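PDB 6JWS: 7,8-dihydro-6-hydroxymethylpterin pyrophosphokinase-dihydropteroate synthase from Plasmodium falciparum, which probably catalyses two successive steps of folate biosynthesis, pyrophosphorylating 6-hydroxymethyl-7,8-dihydropterin with ATP and then condensing the product with 4-aminobenzoate to give 7,8-dihydropteroate. Local coordinates for residues S179-I184 with D311-L316; K185-L190 with I207-L212; F173-L178 with L235-H240. The protein carries 1 engineered substitution. One frame throughout, in Å; residues are numbered along the deposited sequence.

Interaction 1: S179-I184 with D311-L316. With ATP (adenosine-5'-triphosphate), chain J.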
loop_
_atom_site.group_PDB
_atom_site.type_symbol
_atom_site.label_atom_id
_atom_site.label_comp_id
_atom_site.label_asym_id
_atom_site.label_seq_id
_atom_site.Cartn_x
_atom_site.Cartn_y
_atom_site.Cartn_z
ATOM N N SER B 179 32.172 43.766 3.543
ATOM C CA SER B 179 32.462 43.588 4.962
ATOM C C SER B 179 31.902 42.247 5.441
ATOM O O SER B 179 32.568 41.524 6.188
ATOM C CB SER B 179 31.966 44.729 5.823
ATOM O OG SER B 179 32.024 45.971 5.134
ATOM N N MET B 180 30.695 41.899 4.980
ATOM C CA MET B 180 30.099 40.644 5.416
ATOM C C MET B 180 30.970 39.466 4.992
ATOM O O MET B 180 31.218 38.556 5.790
ATOM C CB MET B 180 28.673 40.447 4.897
ATOM C CG MET B 180 28.091 39.108 5.334
ATOM S SD MET B 180 26.306 39.165 5.455
ATOM C CE MET B 180 25.887 39.027 3.724
ATOM N N LEU B 181 31.445 39.488 3.740
ATOM C CA LEU B 181 32.257 38.383 3.256
ATOM C C LEU B 181 33.534 38.248 4.089
ATOM O O LEU B 181 33.967 37.133 4.394
ATOM C CB LEU B 181 32.554 38.577 1.769
ATOM C CG LEU B 181 33.354 37.452 1.118
ATOM C CD1 LEU B 181 32.652 36.109 1.280
ATOM C CD2 LEU B 181 33.590 37.762 -0.351
ATOM N N VAL B 182 34.116 39.389 4.482
ATOM C CA VAL B 182 35.318 39.369 5.306
ATOM C C VAL B 182 35.025 38.621 6.607
ATOM O O VAL B 182 35.741 37.680 6.953
ATOM C CB VAL B 182 35.873 40.788 5.569
ATOM C CG1 VAL B 182 37.010 40.771 6.585
ATOM C CG2 VAL B 182 36.291 41.495 4.279
ATOM N N VAL B 183 33.948 39.020 7.304
ATOM C CA VAL B 183 33.561 38.347 8.540
ATOM C C VAL B 183 33.253 36.869 8.283
ATOM O O VAL B 183 33.597 36.018 9.105
ATOM C CB VAL B 183 32.403 39.043 9.279
ATOM C CG1 VAL B 183 32.158 38.387 10.629
ATOM C CG2 VAL B 183 32.648 40.533 9.466
ATOM N N ILE B 184 32.621 36.562 7.142
ATOM C CA ILE B 184 32.301 35.182 6.813
ATOM C C ILE B 184 33.596 34.389 6.652
ATOM O O ILE B 184 33.700 33.255 7.129
ATOM C CB ILE B 184 31.398 35.105 5.563
ATOM C CG1 ILE B 184 29.943 35.453 5.894
ATOM C CG2 ILE B 184 31.510 33.741 4.893
ATOM C CD1 ILE B 184 29.137 35.901 4.699
ATOM N N ASP B 311 44.255 36.489 0.391
ATOM C CA ASP B 311 44.156 36.083 -1.002
ATOM C C ASP B 311 42.766 35.529 -1.308
ATOM O O ASP B 311 42.393 35.422 -2.477
ATOM C CB ASP B 311 45.250 35.071 -1.363
ATOM C CG ASP B 311 46.512 35.705 -1.924
ATOM O OD1 ASP B 311 46.398 36.469 -2.907
ATOM O OD2 ASP B 311 47.601 35.427 -1.377
ATOM N N ASN B 312 42.005 35.211 -0.252
ATOM C CA ASN B 312 40.812 34.380 -0.348
ATOM C C ASN B 312 39.678 35.100 -1.074
ATOM O O ASN B 312 38.836 34.444 -1.678
ATOM C CB ASN B 312 40.389 33.805 1.008
ATOM C CG ASN B 312 41.175 32.568 1.393
ATOM O OD1 ASN B 312 41.638 31.822 0.529
ATOM N ND2 ASN B 312 41.325 32.335 2.687
ATOM N N ILE B 313 39.670 36.437 -1.019
ATOM C CA ILE B 313 38.611 37.224 -1.625
ATOM C C ILE B 313 39.138 37.849 -2.913
ATOM O O ILE B 313 39.768 38.904 -2.897
ATOM C CB ILE B 313 38.067 38.282 -0.645
ATOM C CG1 ILE B 313 37.608 37.649 0.670
ATOM C CG2 ILE B 313 36.957 39.094 -1.295
ATOM C CD1 ILE B 313 37.071 38.642 1.674
ATOM N N GLU B 314 38.850 37.180 -4.030
ATOM C CA GLU B 314 39.347 37.584 -5.332
ATOM C C GLU B 314 38.356 38.542 -5.984
ATOM O O GLU B 314 38.763 39.432 -6.722
ATOM C CB GLU B 314 39.608 36.357 -6.211
ATOM C CG GLU B 314 40.624 35.392 -5.618
ATOM C CD GLU B 314 41.490 34.643 -6.618
ATOM O OE1 GLU B 314 40.968 34.271 -7.690
ATOM O OE2 GLU B 314 42.690 34.440 -6.328
ATOM N N PHE B 315 37.059 38.337 -5.725
ATOM C CA PHE B 315 36.019 39.181 -6.296
ATOM C C PHE B 315 34.748 39.052 -5.459
ATOM O O PHE B 315 34.662 38.180 -4.601
ATOM C CB PHE B 315 35.802 38.861 -7.782
ATOM C CG PHE B 315 35.140 37.536 -8.071
ATOM C CD1 PHE B 315 35.861 36.352 -8.029
ATOM C CD2 PHE B 315 33.786 37.472 -8.379
ATOM C CE1 PHE B 315 35.244 35.136 -8.295
ATOM C CE2 PHE B 315 33.171 36.254 -8.645
ATOM C CZ PHE B 315 33.900 35.087 -8.604
ATOM N N LEU B 316 33.786 39.947 -5.701
ATOM C CA LEU B 316 32.491 39.871 -5.056
ATOM C C LEU B 316 31.381 39.902 -6.103
ATOM O O LEU B 316 31.258 40.869 -6.850
ATOM C CB LEU B 316 32.326 41.033 -4.069
ATOM C CG LEU B 316 31.035 40.987 -3.247
ATOM C CD1 LEU B 316 31.019 39.768 -2.331
ATOM C CD2 LEU B 316 30.839 42.269 -2.448
HETATM P PG ATP J . 32.084 30.790 -4.975
HETATM O O1G ATP J . 31.225 29.604 -5.375
HETATM O O2G ATP J . 32.057 31.909 -6.003
HETATM O O3G ATP J . 31.754 31.279 -3.580
HETATM P PB ATP J . 34.341 28.807 -4.914
HETATM O O1B ATP J . 35.723 28.958 -5.448
HETATM O O2B ATP J . 33.449 27.741 -5.471
HETATM O O3B ATP J . 33.618 30.240 -4.970
HETATM P PA ATP J . 34.846 29.543 -2.124
HETATM O O1A ATP J . 33.596 30.010 -1.445
HETATM O O2A ATP J . 35.890 28.867 -1.296
HETATM O O3A ATP J . 34.437 28.578 -3.336
HETATM O "O5'" ATP J . 35.516 30.765 -2.923
HETATM C "C5'" ATP J . 34.832 32.046 -2.915
HETATM C "C4'" ATP J . 35.498 32.974 -3.897
HETATM O "O4'" ATP J . 34.497 33.625 -4.723
HETATM C "C3'" ATP J . 36.314 34.107 -3.264
HETATM O "O3'" ATP J . 37.448 34.367 -4.081
HETATM C "C2'" ATP J . 35.288 35.242 -3.193
HETATM O "O2'" ATP J . 35.823 36.544 -3.246
HETATM C "C1'" ATP J . 34.484 35.014 -4.466
HETATM N N9 ATP J . 33.100 35.481 -4.360
HETATM C C8 ATP J . 32.463 36.311 -5.246
HETATM N N7 ATP J . 31.221 36.561 -4.900
HETATM C C5 ATP J . 31.030 35.828 -3.736
HETATM C C6 ATP J . 29.911 35.663 -2.897
HETATM N N6 ATP J . 28.746 36.260 -3.117
HETATM N N1 ATP J . 30.054 34.863 -1.809
HETATM C C2 ATP J . 31.239 34.272 -1.596
HETATM N N3 ATP J . 32.354 34.354 -2.321
HETATM C C4 ATP J . 32.183 35.159 -3.390
#
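The adenosine pocket of the pyrophosphokinase (HPPK) domain is closed here between helix 177-190 and the loop that leads into strand 316-318. From the helix, Leu-181 supplies the wedge: its CG lies anti to the backbone N (chi1 -178°), which points the side chain at the loop and lets its two methyls diverge, CD2 to the loop and CD1 to the base. CD2 meets Ile-313 CG2 tip to tip at 3.7 Å and also lies 3.8 Å from Leu-316 CD1, the two leucines sliding past each other in opposite directions. CD1 rests 3.7 Å from C2 of the adenine. Val-182 adds a smaller contact, its CG2 standing 3.9 Å from Ile-313 CD1 where the two side chains cross at about a right angle. Apolar packing thus fixes the loop against the helix, while the ribose hydroxyls are recognised by the loop backbone. ATP O3' donates to Asn-312 O at 2.8 Å and receives Glu-314 N at 3.1 Å in a nearly straight bond, 165° at the hydrogen. The neighbouring O2' accepts from Phe-315 N and donates to Phe-315 O, the latter at a very short 2.4 Å, so main-chain donors and acceptors grip both hydroxyls. Phe-315 holds its ring at chi1 71°, with CG between the backbone N and the carbonyl carbon, and ATP C8 sits 3.4 Å above one face, offset toward the rim. Beyond the segments, Phe-315 meets the ring of Phe-220, and the backbone of Leu-316 bonds to Met-221. Helix-borne leucine on the purine, backbone clasp on the sugar and the face of a phenylalanine against C8 form much of the nucleoside side of this HPPK ATP site.

Interaction 2: K185-L190 with I207-L212. With MG (magnesium ion), chain K; ATP (adenosine-5'-triphosphate), chain J.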
loop_
_atom_site.group_PDB
_atom_site.type_symbol
_atom_site.label_atom_id
_atom_site.label_comp_id
_atom_site.label_asym_id
_atom_site.label_seq_id
_atom_site.Cartn_x
_atom_site.Cartn_y
_atom_site.Cartn_z
ATOM N N LYS B 185 34.579 34.996 5.970
ATOM C CA LYS B 185 35.888 34.383 5.780
ATOM C C LYS B 185 36.541 34.124 7.134
ATOM O O LYS B 185 37.167 33.086 7.320
ATOM C CB LYS B 185 36.769 35.226 4.852
ATOM C CG LYS B 185 36.318 35.271 3.399
ATOM C CD LYS B 185 36.329 33.910 2.732
ATOM C CE LYS B 185 35.585 33.911 1.411
ATOM N NZ LYS B 185 35.764 32.630 0.693
ATOM N N TYR B 186 36.349 35.053 8.079
ATOM C CA TYR B 186 36.817 34.858 9.442
ATOM C C TYR B 186 36.152 33.619 10.042
ATOM O O TYR B 186 36.845 32.705 10.500
ATOM C CB TYR B 186 36.633 36.126 10.285
ATOM C CG TYR B 186 37.215 36.021 11.674
ATOM C CD1 TYR B 186 38.587 36.008 11.873
ATOM C CD2 TYR B 186 36.398 35.907 12.790
ATOM C CE1 TYR B 186 39.140 35.894 13.138
ATOM C CE2 TYR B 186 36.934 35.800 14.064
ATOM C CZ TYR B 186 38.308 35.791 14.239
ATOM O OH TYR B 186 38.852 35.674 15.485
ATOM N N ILE B 187 34.810 33.583 9.989
ATOM C CA ILE B 187 34.028 32.458 10.487
ATOM C C ILE B 187 34.547 31.142 9.901
ATOM O O ILE B 187 34.763 30.185 10.639
ATOM C CB ILE B 187 32.515 32.674 10.244
ATOM C CG1 ILE B 187 31.942 33.738 11.181
ATOM C CG2 ILE B 187 31.737 31.366 10.357
ATOM C CD1 ILE B 187 30.623 34.306 10.730
ATOM N N GLU B 188 34.777 31.094 8.580
ATOM C CA GLU B 188 35.240 29.855 7.963
ATOM C C GLU B 188 36.555 29.418 8.598
ATOM O O GLU B 188 36.696 28.255 8.975
ATOM C CB GLU B 188 35.420 29.963 6.443
ATOM C CG GLU B 188 34.121 30.113 5.679
ATOM C CD GLU B 188 34.212 30.097 4.164
ATOM O OE1 GLU B 188 35.083 29.393 3.617
ATOM O OE2 GLU B 188 33.389 30.777 3.526
ATOM N N GLU B 189 37.500 30.366 8.702
ATOM C CA GLU B 189 38.830 30.113 9.236
ATOM C C GLU B 189 38.733 29.619 10.676
ATOM O O GLU B 189 39.443 28.686 11.045
ATOM C CB GLU B 189 39.720 31.357 9.150
ATOM C CG GLU B 189 40.320 31.603 7.777
ATOM C CD GLU B 189 41.248 30.521 7.243
ATOM O OE1 GLU B 189 41.874 29.800 8.070
ATOM O OE2 GLU B 189 41.351 30.400 5.992
ATOM N N LEU B 190 37.841 30.228 11.472
ATOM C CA LEU B 190 37.655 29.817 12.858
ATOM C C LEU B 190 37.337 28.325 12.922
ATOM O O LEU B 190 37.766 27.635 13.845
ATOM C CB LEU B 190 36.525 30.620 13.504
ATOM C CG LEU B 190 36.892 31.951 14.165
ATOM C CD1 LEU B 190 35.665 32.543 14.847
ATOM C CD2 LEU B 190 38.024 31.791 15.174
ATOM N N ILE B 207 33.745 23.714 5.235
ATOM C CA ILE B 207 32.616 24.634 5.236
ATOM C C ILE B 207 32.838 25.686 4.151
ATOM O O ILE B 207 33.956 26.148 3.937
ATOM C CB ILE B 207 32.360 25.251 6.631
ATOM C CG1 ILE B 207 31.231 26.285 6.608
ATOM C CG2 ILE B 207 33.630 25.849 7.223
ATOM C CD1 ILE B 207 29.850 25.712 6.801
ATOM N N ASP B 208 31.751 26.039 3.460
ATOM C CA ASP B 208 31.727 27.035 2.404
ATOM C C ASP B 208 30.486 27.889 2.640
ATOM O O ASP B 208 29.377 27.380 2.560
ATOM C CB ASP B 208 31.762 26.364 1.020
ATOM C CG ASP B 208 31.839 27.317 -0.170
ATOM O OD1 ASP B 208 32.223 28.470 0.034
ATOM O OD2 ASP B 208 31.518 26.891 -1.318
ATOM N N ILE B 209 30.689 29.167 2.977
ATOM C CA ILE B 209 29.604 30.097 3.232
ATOM C C ILE B 209 29.614 31.188 2.163
ATOM O O ILE B 209 30.550 31.979 2.104
ATOM C CB ILE B 209 29.723 30.695 4.648
ATOM C CG1 ILE B 209 29.852 29.613 5.727
ATOM C CG2 ILE B 209 28.575 31.657 4.915
ATOM C CD1 ILE B 209 30.124 30.147 7.122
ATOM N N ASP B 210 28.541 31.247 1.363
ATOM C CA ASP B 210 28.429 32.140 0.221
ATOM C C ASP B 210 27.380 33.186 0.532
ATOM O O ASP B 210 26.486 32.916 1.319
ATOM C CB ASP B 210 27.976 31.392 -1.033
ATOM C CG ASP B 210 29.026 30.415 -1.518
ATOM O OD1 ASP B 210 30.215 30.750 -1.397
ATOM O OD2 ASP B 210 28.651 29.324 -1.999
ATOM N N ILE B 211 27.502 34.369 -0.082
ATOM C CA ILE B 211 26.441 35.349 0.041
ATOM C C ILE B 211 25.629 35.282 -1.240
ATOM O O ILE B 211 26.185 35.467 -2.310
ATOM C CB ILE B 211 26.978 36.770 0.280
ATOM C CG1 ILE B 211 27.990 36.817 1.430
ATOM C CG2 ILE B 211 25.822 37.743 0.485
ATOM C CD1 ILE B 211 28.540 38.207 1.684
ATOM N N LEU B 212 24.336 34.980 -1.126
ATOM C CA LEU B 212 23.526 34.822 -2.319
ATOM C C LEU B 212 22.888 36.161 -2.658
ATOM O O LEU B 212 22.815 36.551 -3.812
ATOM C CB LEU B 212 22.471 33.733 -2.087
ATOM C CG LEU B 212 23.004 32.330 -1.778
ATOM C CD1 LEU B 212 21.870 31.404 -1.329
ATOM C CD2 LEU B 212 23.752 31.732 -2.970
HETATM MG MG MG K . 31.891 29.382 -2.190
HETATM P PG ATP J . 32.084 30.790 -4.975
HETATM O O1G ATP J . 31.225 29.604 -5.375
HETATM O O2G ATP J . 32.057 31.909 -6.003
HETATM O O3G ATP J . 31.754 31.279 -3.580
HETATM P PB ATP J . 34.341 28.807 -4.914
HETATM O O1B ATP J . 35.723 28.958 -5.448
HETATM O O2B ATP J . 33.449 27.741 -5.471
HETATM O O3B ATP J . 33.618 30.240 -4.970
HETATM P PA ATP J . 34.846 29.543 -2.124
HETATM O O1A ATP J . 33.596 30.010 -1.445
HETATM O O2A ATP J . 35.890 28.867 -1.296
HETATM O O3A ATP J . 34.437 28.578 -3.336
HETATM O "O5'" ATP J . 35.516 30.765 -2.923
HETATM C "C5'" ATP J . 34.832 32.046 -2.915
HETATM C "C4'" ATP J . 35.498 32.974 -3.897
HETATM O "O4'" ATP J . 34.497 33.625 -4.723
HETATM C "C3'" ATP J . 36.314 34.107 -3.264
HETATM O "O3'" ATP J . 37.448 34.367 -4.081
HETATM C "C2'" ATP J . 35.288 35.242 -3.193
HETATM O "O2'" ATP J . 35.823 36.544 -3.246
HETATM C "C1'" ATP J . 34.484 35.014 -4.466
HETATM N N9 ATP J . 33.100 35.481 -4.360
HETATM C C8 ATP J . 32.463 36.311 -5.246
HETATM N N7 ATP J . 31.221 36.561 -4.900
HETATM C C5 ATP J . 31.030 35.828 -3.736
HETATM C C6 ATP J . 29.911 35.663 -2.897
HETATM N N6 ATP J . 28.746 36.260 -3.117
HETATM N N1 ATP J . 30.054 34.863 -1.809
HETATM C C2 ATP J . 31.239 34.272 -1.596
HETATM N N3 ATP J . 32.354 34.354 -2.321
HETATM C C4 ATP J . 32.183 35.159 -3.390
HETATM O O HOH W 1 30.481 28.066 -3.420
#
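Metal coordination dominates the ligand side. Mg is bound by Asp-208 OD1 at 2.4 Å and by Asp-210 OD1 at 2.3 Å, both from strand 208-214; O3G and O1A of ATP and one water are its other ligands.

Hydrogen bonding ties the strand to the helix and to the base. Glu-188, extended beyond CG, reaches from the helix so that OE2 takes the N-H of Ile-209 at 3.2 Å; the bond is fairly straight (162°), but the donor stands 68° out of the carboxylate plane. Farther along the strand, Ile-211 N donates to adenine N1 at 3.1 Å, and adenine N6 donates back to Ile-211 O at 2.8 Å.

Electrostatics follow: Glu-188 OE2 lies 4.3 Å from Asp-208 OD1, a like-charge proximity that the cation may offset. The Lys-185 ammonium, near the alpha-phosphate, may also temper the acidic cluster. Glu-188 binds Mg in a structure of this protein, although not in this one.

Apolar packing is slight: the Ile-187 and Ile-209 side chains cross at about a right angle, CG2 of the former 3.8 Å from CD1 of the latter. Helix and strand run antiparallel (171°), their axes approaching to 8.8 Å. A strand-borne aspartate pair chelating Mg with the ATP phosphates is the hallmark of the HPPK catalytic centre.

Interaction 3: F173-L178 with L235-H240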
loop_
_atom_site.group_PDB
_atom_site.type_symbol
_atom_site.label_atom_id
_atom_site.label_comp_id
_atom_site.label_asym_id
_atom_site.label_seq_id
_atom_site.Cartn_x
_atom_site.Cartn_y
_atom_site.Cartn_z
ATOM N N PHE B 173 23.812 43.647 10.793
ATOM C CA PHE B 173 24.224 44.988 11.201
ATOM C C PHE B 173 25.452 45.407 10.391
ATOM O O PHE B 173 25.886 46.559 10.458
ATOM C CB PHE B 173 24.475 45.054 12.716
ATOM C CG PHE B 173 25.146 43.836 13.300
ATOM C CD1 PHE B 173 26.438 43.483 12.925
ATOM C CD2 PHE B 173 24.476 43.016 14.204
ATOM C CE1 PHE B 173 27.048 42.349 13.446
ATOM C CE2 PHE B 173 25.089 41.882 14.728
ATOM C CZ PHE B 173 26.378 41.553 14.357
ATOM N N VAL B 174 26.009 44.449 9.637
ATOM C CA VAL B 174 27.149 44.697 8.772
ATOM C C VAL B 174 26.707 45.632 7.650
ATOM O O VAL B 174 25.568 45.555 7.200
ATOM C CB VAL B 174 27.763 43.381 8.268
ATOM C CG1 VAL B 174 28.864 43.623 7.253
ATOM C CG2 VAL B 174 28.300 42.564 9.432
ATOM N N ASN B 175 27.603 46.542 7.241
ATOM C CA ASN B 175 27.231 47.653 6.377
ATOM C C ASN B 175 27.115 47.245 4.910
ATOM O O ASN B 175 26.374 47.886 4.164
ATOM C CB ASN B 175 28.175 48.848 6.513
ATOM C CG ASN B 175 28.086 49.523 7.866
ATOM O OD1 ASN B 175 27.006 49.678 8.436
ATOM N ND2 ASN B 175 29.229 49.931 8.385
ATOM N N ASP B 176 27.857 46.207 4.492
ATOM C CA ASP B 176 27.944 45.885 3.076
ATOM C C ASP B 176 28.360 44.430 2.883
ATOM O O ASP B 176 28.928 43.815 3.791
ATOM C CB ASP B 176 28.959 46.793 2.372
ATOM C CG ASP B 176 30.367 46.553 2.883
ATOM O OD1 ASP B 176 30.701 47.114 3.950
ATOM O OD2 ASP B 176 31.090 45.739 2.264
ATOM N N PRO B 177 28.114 43.854 1.677
ATOM C CA PRO B 177 28.497 42.473 1.382
ATOM C C PRO B 177 29.998 42.208 1.412
ATOM O O PRO B 177 30.429 41.077 1.672
ATOM C CB PRO B 177 27.893 42.177 -0.006
ATOM C CG PRO B 177 27.556 43.532 -0.605
ATOM C CD PRO B 177 27.365 44.474 0.566
ATOM N N LEU B 178 30.799 43.252 1.154
ATOM C CA LEU B 178 32.240 43.040 1.208
ATOM C C LEU B 178 32.672 42.891 2.662
ATOM O O LEU B 178 33.407 41.966 2.985
ATOM C CB LEU B 178 33.014 44.131 0.460
ATOM C CG LEU B 178 34.519 43.880 0.341
ATOM C CD1 LEU B 178 34.819 42.421 0.033
ATOM C CD2 LEU B 178 35.149 44.782 -0.706
ATOM N N LEU B 235 36.959 43.597 10.621
ATOM C CA LEU B 235 36.719 42.653 11.695
ATOM C C LEU B 235 36.504 43.398 13.016
ATOM O O LEU B 235 35.561 43.087 13.747
ATOM C CB LEU B 235 37.884 41.660 11.773
ATOM C CG LEU B 235 37.995 40.653 10.623
ATOM C CD1 LEU B 235 39.093 39.633 10.893
ATOM C CD2 LEU B 235 36.674 39.935 10.370
ATOM N N SER B 236 37.346 44.406 13.293
ATOM C CA SER B 236 37.391 45.070 14.591
ATOM C C SER B 236 36.122 45.876 14.826
ATOM O O SER B 236 35.774 46.177 15.965
ATOM C CB SER B 236 38.610 45.953 14.727
ATOM O OG SER B 236 39.757 45.184 15.052
ATOM N N LYS B 237 35.450 46.230 13.729
ATOM C CA LYS B 237 34.224 47.001 13.785
ATOM C C LYS B 237 33.093 46.123 14.322
ATOM O O LYS B 237 32.074 46.652 14.760
ATOM C CB LYS B 237 33.911 47.551 12.391
ATOM C CG LYS B 237 32.589 48.290 12.248
ATOM C CD LYS B 237 32.450 48.988 10.909
ATOM C CE LYS B 237 31.022 49.377 10.580
ATOM N NZ LYS B 237 30.401 50.257 11.599
ATOM N N TYR B 238 33.280 44.793 14.295
ATOM C CA TYR B 238 32.194 43.874 14.608
ATOM C C TYR B 238 32.590 42.873 15.691
ATOM O O TYR B 238 31.720 42.393 16.415
ATOM C CB TYR B 238 31.688 43.150 13.357
ATOM C CG TYR B 238 31.205 44.056 12.256
ATOM C CD1 TYR B 238 30.064 44.825 12.416
ATOM C CD2 TYR B 238 31.881 44.134 11.049
ATOM C CE1 TYR B 238 29.614 45.671 11.413
ATOM C CE2 TYR B 238 31.444 44.975 10.037
ATOM C CZ TYR B 238 30.307 45.746 10.218
ATOM O OH TYR B 238 29.864 46.571 9.222
ATOM N N ILE B 239 33.887 42.557 15.795
ATOM C CA ILE B 239 34.347 41.583 16.775
ATOM C C ILE B 239 35.378 42.235 17.703
ATOM O O ILE B 239 36.196 43.040 17.254
ATOM C CB ILE B 239 34.870 40.307 16.071
ATOM C CG1 ILE B 239 33.847 39.737 15.079
ATOM C CG2 ILE B 239 35.323 39.254 17.078
ATOM C CD1 ILE B 239 34.373 38.615 14.207
ATOM N N HIS B 240 35.303 41.907 19.003
ATOM C CA HIS B 240 36.322 42.258 19.984
ATOM C C HIS B 240 37.502 41.307 19.821
ATOM O O HIS B 240 37.511 40.230 20.415
ATOM C CB HIS B 240 35.794 42.121 21.427
ATOM C CG HIS B 240 34.903 43.226 21.894
ATOM N ND1 HIS B 240 33.546 43.044 22.108
ATOM C CD2 HIS B 240 35.166 44.516 22.209
ATOM C CE1 HIS B 240 33.008 44.179 22.514
ATOM N NE2 HIS B 240 33.985 45.102 22.588
#
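Leu-235, on helix 228-236, begins this segment with a carbonyl oxygen that accepts two N-H groups, from Tyr-238 N at 2.9 Å and Ile-239 N at 2.7 Å, where the chain turns out of the helix region. Lys-237 runs extended from the backbone (CG anti to N) until it bends at chi4 (57°), crossing the Asn-175 side chain at about a right angle. Both side-chain nitrogens are donors and they are not bonded to each other: Lys-237 NZ bonds to Ser-10 O and Asn-175 ND2 to Ile-8 O, so the N-terminal loop collects both.

Tyr-238 carries the contact. Its ring is held between two aliphatic groups, with Lys-237 CG 3.9 Å above the centre of one face and Val-174 CG2 over the centre of the opposite face. The latter is a CH-pi contact, 3.8 Å from the centroid and 11° off the ring normal. At the tip, Tyr-238 OH accepts the backbone N-H of Asn-175 at 3.0 Å with an angle of 144°, and Val-174 CA lies 3.3 Å from the same oxygen. Near the ring base, Phe-173 CD1 approaches Tyr-238 CD1 obliquely at 3.9 Å; Phe-173 is also stacked on Tyr-97, and its side chain is about 6 Å from the bound calcium. Ile-239 then turns to Tyr-186 of helix 177-190.

One phenol therefore meets the loop in two ways, through its face by dispersion and through its oxygen by a main-chain bond. Pinned at both faces and at the tip, the ring has little scope to rotate, and the N-H of the buried Asn-175 is satisfied just ahead of Asp-176, the N-cap of helix 177-190.

Overall arrangement
All three contacts share helix 177-190: the runs 173-178, 179-184 and 185-190 follow one another without a gap, and their partners come later as 207-212, 235-240 and 311-316. Interaction 2 is nested within the loops closed by the other two, whereas interactions 1 and 3 interleave. Their centres lie about 9 Å (1 and 2), 12 Å (1 and 3) and 14 Å (2 and 3) apart. Interactions 1 and 2 join through Met-180 and Ile-184 packed on Ile-211 of strand 208-214. One helix of the HPPK part thus has the ATP site at interactions 1 and 2, while interaction 3 joins its N-terminal start to the chain running on from helix 228-236.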